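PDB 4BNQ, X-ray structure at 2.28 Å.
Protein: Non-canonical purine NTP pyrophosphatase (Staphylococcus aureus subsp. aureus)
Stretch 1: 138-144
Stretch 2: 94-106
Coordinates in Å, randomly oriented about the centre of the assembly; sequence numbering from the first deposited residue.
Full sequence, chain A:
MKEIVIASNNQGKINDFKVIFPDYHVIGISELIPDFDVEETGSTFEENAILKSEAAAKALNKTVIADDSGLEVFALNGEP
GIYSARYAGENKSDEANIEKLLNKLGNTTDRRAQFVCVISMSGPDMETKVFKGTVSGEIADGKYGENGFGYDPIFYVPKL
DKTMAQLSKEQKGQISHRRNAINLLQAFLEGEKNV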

# COMPACT_ATOMS: atom_id res chain seq x y z
N GLU A 138 0.73 -16.26 2.54
CA GLU A 138 1.25 -17.47 3.13
C GLU A 138 1.67 -18.32 1.97
O GLU A 138 1.15 -18.15 0.86
CB GLU A 138 0.15 -18.20 3.91
CG GLU A 138 -0.34 -17.43 5.13
CD GLU A 138 -1.46 -18.14 5.88
OE1 GLU A 138 -2.31 -18.78 5.22
OE2 GLU A 138 -1.49 -18.05 7.13
N ILE A 139 2.61 -19.23 2.21
CA ILE A 139 3.02 -20.14 1.16
C ILE A 139 2.07 -21.32 1.23
O ILE A 139 1.94 -21.95 2.28
CB ILE A 139 4.47 -20.61 1.34
CG1 ILE A 139 5.41 -19.41 1.38
CG2 ILE A 139 4.85 -21.61 0.23
CD1 ILE A 139 5.41 -18.56 0.12
N ALA A 140 1.40 -21.63 0.12
CA ALA A 140 0.44 -22.75 0.12
C ALA A 140 1.17 -24.08 0.14
O ALA A 140 2.41 -24.14 0.13
CB ALA A 140 -0.47 -22.67 -1.08
N ASP A 141 0.40 -25.16 0.15
CA ASP A 141 0.99 -26.50 0.17
C ASP A 141 1.19 -27.05 -1.24
O ASP A 141 1.48 -28.22 -1.42
CB ASP A 141 0.12 -27.46 1.00
CG ASP A 141 -1.26 -27.64 0.42
OD1 ASP A 141 -1.58 -26.97 -0.58
OD2 ASP A 141 -2.04 -28.44 0.96
N GLY A 142 1.05 -26.20 -2.25
CA GLY A 142 1.17 -26.67 -3.62
C GLY A 142 0.83 -25.57 -4.60
O GLY A 142 0.63 -24.42 -4.20
N LYS A 143 0.77 -25.90 -5.89
CA LYS A 143 0.54 -24.88 -6.90
C LYS A 143 -0.94 -24.80 -7.23
O LYS A 143 -1.56 -25.81 -7.58
CB LYS A 143 1.37 -25.18 -8.15
CG LYS A 143 2.86 -25.34 -7.86
CD LYS A 143 3.64 -25.63 -9.11
CE LYS A 143 3.48 -24.51 -10.10
NZ LYS A 143 4.08 -24.88 -11.42
N TYR A 144 -1.53 -23.61 -7.11
CA TYR A 144 -2.95 -23.43 -7.42
C TYR A 144 -3.13 -22.30 -8.42
O TYR A 144 -2.60 -21.21 -8.23
CB TYR A 144 -3.76 -23.11 -6.16
CG TYR A 144 -3.75 -24.15 -5.05
CD1 TYR A 144 -2.65 -24.29 -4.22
CD2 TYR A 144 -4.85 -24.96 -4.82
CE1 TYR A 144 -2.63 -25.24 -3.20
CE2 TYR A 144 -4.84 -25.91 -3.80
CZ TYR A 144 -3.73 -26.04 -2.99
OH TYR A 144 -3.72 -26.97 -1.97
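Stretch 2 (94-106) DEANIEKLLNKLG

Residues 94-106 lie against residues 138-144 as a helix beside the end of a strand and the loop that leaves it. The helix spans 94-104 with regular helical phi/psi and an unbroken run of backbone hydrogen bonds, from Ile98 N to Asp94 O (3.0 Å) as far as Lys104 N to Lys100 O (2.9 Å); Leu105 is the first residue to leave helical values (-103/19). Its N bonds to Leu102 O at 3.0 Å and only weakly to Leu101 O at 3.2 Å. In the other stretch Glu138 and Ile139 end a strand that begins earlier in the chain, and residues 140-144 continue as loop.

The two segments run in opposing senses: Ile139, near the start of its stretch, meets the C-terminal part of the helix, whereas Lys143 reaches its first turns. Backbones stay well apart, the nearest CA atoms being those of Lys143 and Ile98 at 8.5 Å, so side chains bridge most of the gap. Together the stretches bury 339 Å², most of it through Lys143, Leu102 and Ile139.

Lys143 covers the most surface. Its CA-to-CB bond points toward the helix, and the chain (chi1 m, chi2 t, chi3 p, chi4 t) carries the ammonium group to Glu95, where NZ donates a very short hydrogen bond to OE1 at 2.4 Å, within a salt bridge. Glu95 sets out sideways, but its carboxylate comes nearer and meets the lysine. The aliphatic part of Lys143 is used as well: CE lies 3.8 Å from CD1 of Ile98, and CD is 4.3 Å from OE2 of Glu99.

Leu102 also leaves the helix sideways, yet its m,t rotamer brings both methyls against the other stretch. CD2 lies 3.6 Å from the backbone O of Ala140 and 4.1 Å from CG2 of Ile139, while CD1 is 4.2 Å from CA of Gly142. This last contact is to the glycine backbone; a CB on Gly142 would point away from the helix.

Ile139, buried and pointing toward the helix, completes the apolar end of the contact. Besides Leu102, its CG2 approaches CD1 of Leu105 at 4.2 Å, and its CD1 lies 4.4 Å from CD2 of Leu101. Three leucines from the last helical turn and the residue just beyond it thus gather around one isoleucine. The packing is therefore graded along the helix, from a charged pair at Glu95 to purely apolar side-chain contacts around Ile139.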

# COMPACT_ATOMS: atom_id res chain seq x y z
N ASP A 94 11.23 -20.80 -13.10
CA ASP A 94 10.21 -20.54 -12.10
C ASP A 94 9.77 -21.86 -11.46
O ASP A 94 9.65 -21.96 -10.23
CB ASP A 94 9.01 -19.80 -12.73
CG ASP A 94 9.29 -18.32 -13.00
OD1 ASP A 94 10.34 -17.82 -12.57
OD2 ASP A 94 8.43 -17.65 -13.64
N GLU A 95 9.56 -22.89 -12.28
CA GLU A 95 9.11 -24.18 -11.76
C GLU A 95 10.12 -24.81 -10.79
O GLU A 95 9.72 -25.39 -9.78
CB GLU A 95 8.73 -25.15 -12.89
CG GLU A 95 8.33 -26.56 -12.44
CD GLU A 95 7.19 -26.58 -11.40
OE1 GLU A 95 6.28 -25.71 -11.45
OE2 GLU A 95 7.20 -27.49 -10.53
N ALA A 96 11.42 -24.67 -11.07
CA ALA A 96 12.45 -25.22 -10.17
C ALA A 96 12.51 -24.43 -8.86
O ALA A 96 12.68 -24.99 -7.77
CB ALA A 96 13.81 -25.22 -10.84
N ASN A 97 12.38 -23.11 -8.98
CA ASN A 97 12.37 -22.25 -7.81
C ASN A 97 11.24 -22.60 -6.86
O ASN A 97 11.43 -22.63 -5.64
CB ASN A 97 12.29 -20.79 -8.25
CG ASN A 97 13.52 -20.36 -9.01
OD1 ASN A 97 14.57 -21.00 -8.92
ND2 ASN A 97 13.42 -19.25 -9.76
N ILE A 98 10.07 -22.89 -7.42
CA ILE A 98 8.91 -23.23 -6.60
C ILE A 98 9.14 -24.55 -5.88
O ILE A 98 8.88 -24.66 -4.68
CB ILE A 98 7.60 -23.33 -7.44
CG1 ILE A 98 7.19 -21.94 -7.94
CG2 ILE A 98 6.49 -23.99 -6.66
CD1 ILE A 98 6.05 -21.96 -8.98
N GLU A 99 9.66 -25.54 -6.60
CA GLU A 99 9.89 -26.87 -6.02
C GLU A 99 10.88 -26.81 -4.89
O GLU A 99 10.66 -27.39 -3.82
CB GLU A 99 10.32 -27.88 -7.09
CG GLU A 99 9.24 -28.19 -8.12
CD GLU A 99 7.91 -28.57 -7.48
OE1 GLU A 99 7.91 -29.21 -6.40
OE2 GLU A 99 6.84 -28.25 -8.05
N LYS A 100 11.97 -26.07 -5.10
CA LYS A 100 12.94 -25.87 -4.02
C LYS A 100 12.31 -25.23 -2.78
O LYS A 100 12.42 -25.77 -1.68
CB LYS A 100 14.11 -25.01 -4.48
CG LYS A 100 15.15 -24.85 -3.39
CD LYS A 100 16.34 -24.04 -3.90
CE LYS A 100 17.34 -23.79 -2.79
NZ LYS A 100 18.50 -23.05 -3.33
N LEU A 101 11.65 -24.09 -2.97
CA LEU A 101 10.99 -23.42 -1.85
C LEU A 101 10.01 -24.35 -1.14
O LEU A 101 10.01 -24.42 0.07
CB LEU A 101 10.29 -22.16 -2.33
CG LEU A 101 9.62 -21.38 -1.20
CD1 LEU A 101 10.60 -21.11 -0.09
CD2 LEU A 101 9.13 -20.07 -1.75
N LEU A 102 9.18 -25.06 -1.90
CA LEU A 102 8.25 -26.00 -1.27
C LEU A 102 8.97 -27.09 -0.46
O LEU A 102 8.60 -27.35 0.69
CB LEU A 102 7.30 -26.61 -2.30
CG LEU A 102 6.23 -25.65 -2.81
CD1 LEU A 102 5.36 -26.30 -3.88
CD2 LEU A 102 5.38 -25.20 -1.63
N ASN A 103 10.00 -27.70 -1.04
CA ASN A 103 10.77 -28.74 -0.36
C ASN A 103 11.35 -28.24 0.95
O ASN A 103 11.25 -28.92 1.98
CB ASN A 103 11.92 -29.26 -1.23
CG ASN A 103 11.45 -30.18 -2.34
OD1 ASN A 103 10.34 -30.71 -2.28
ND2 ASN A 103 12.29 -30.38 -3.36
N LYS A 104 11.93 -27.05 0.91
CA LYS A 104 12.50 -26.44 2.11
C LYS A 104 11.48 -26.14 3.20
O LYS A 104 11.84 -26.03 4.36
CB LYS A 104 13.31 -25.20 1.75
CG LYS A 104 14.59 -25.51 0.99
CD LYS A 104 15.68 -24.49 1.30
CE LYS A 104 15.69 -24.13 2.78
NZ LYS A 104 16.89 -23.34 3.20
N LEU A 105 10.21 -26.00 2.83
CA LEU A 105 9.15 -25.78 3.83
C LEU A 105 8.32 -27.04 4.14
O LEU A 105 7.21 -26.95 4.69
CB LEU A 105 8.26 -24.61 3.39
CG LEU A 105 8.86 -23.21 3.58
CD1 LEU A 105 8.37 -22.30 2.48
CD2 LEU A 105 8.53 -22.60 4.95
N GLY A 106 8.86 -28.21 3.81
CA GLY A 106 8.16 -29.49 3.88
C GLY A 106 7.09 -29.72 4.94
O GLY A 106 5.97 -30.14 4.64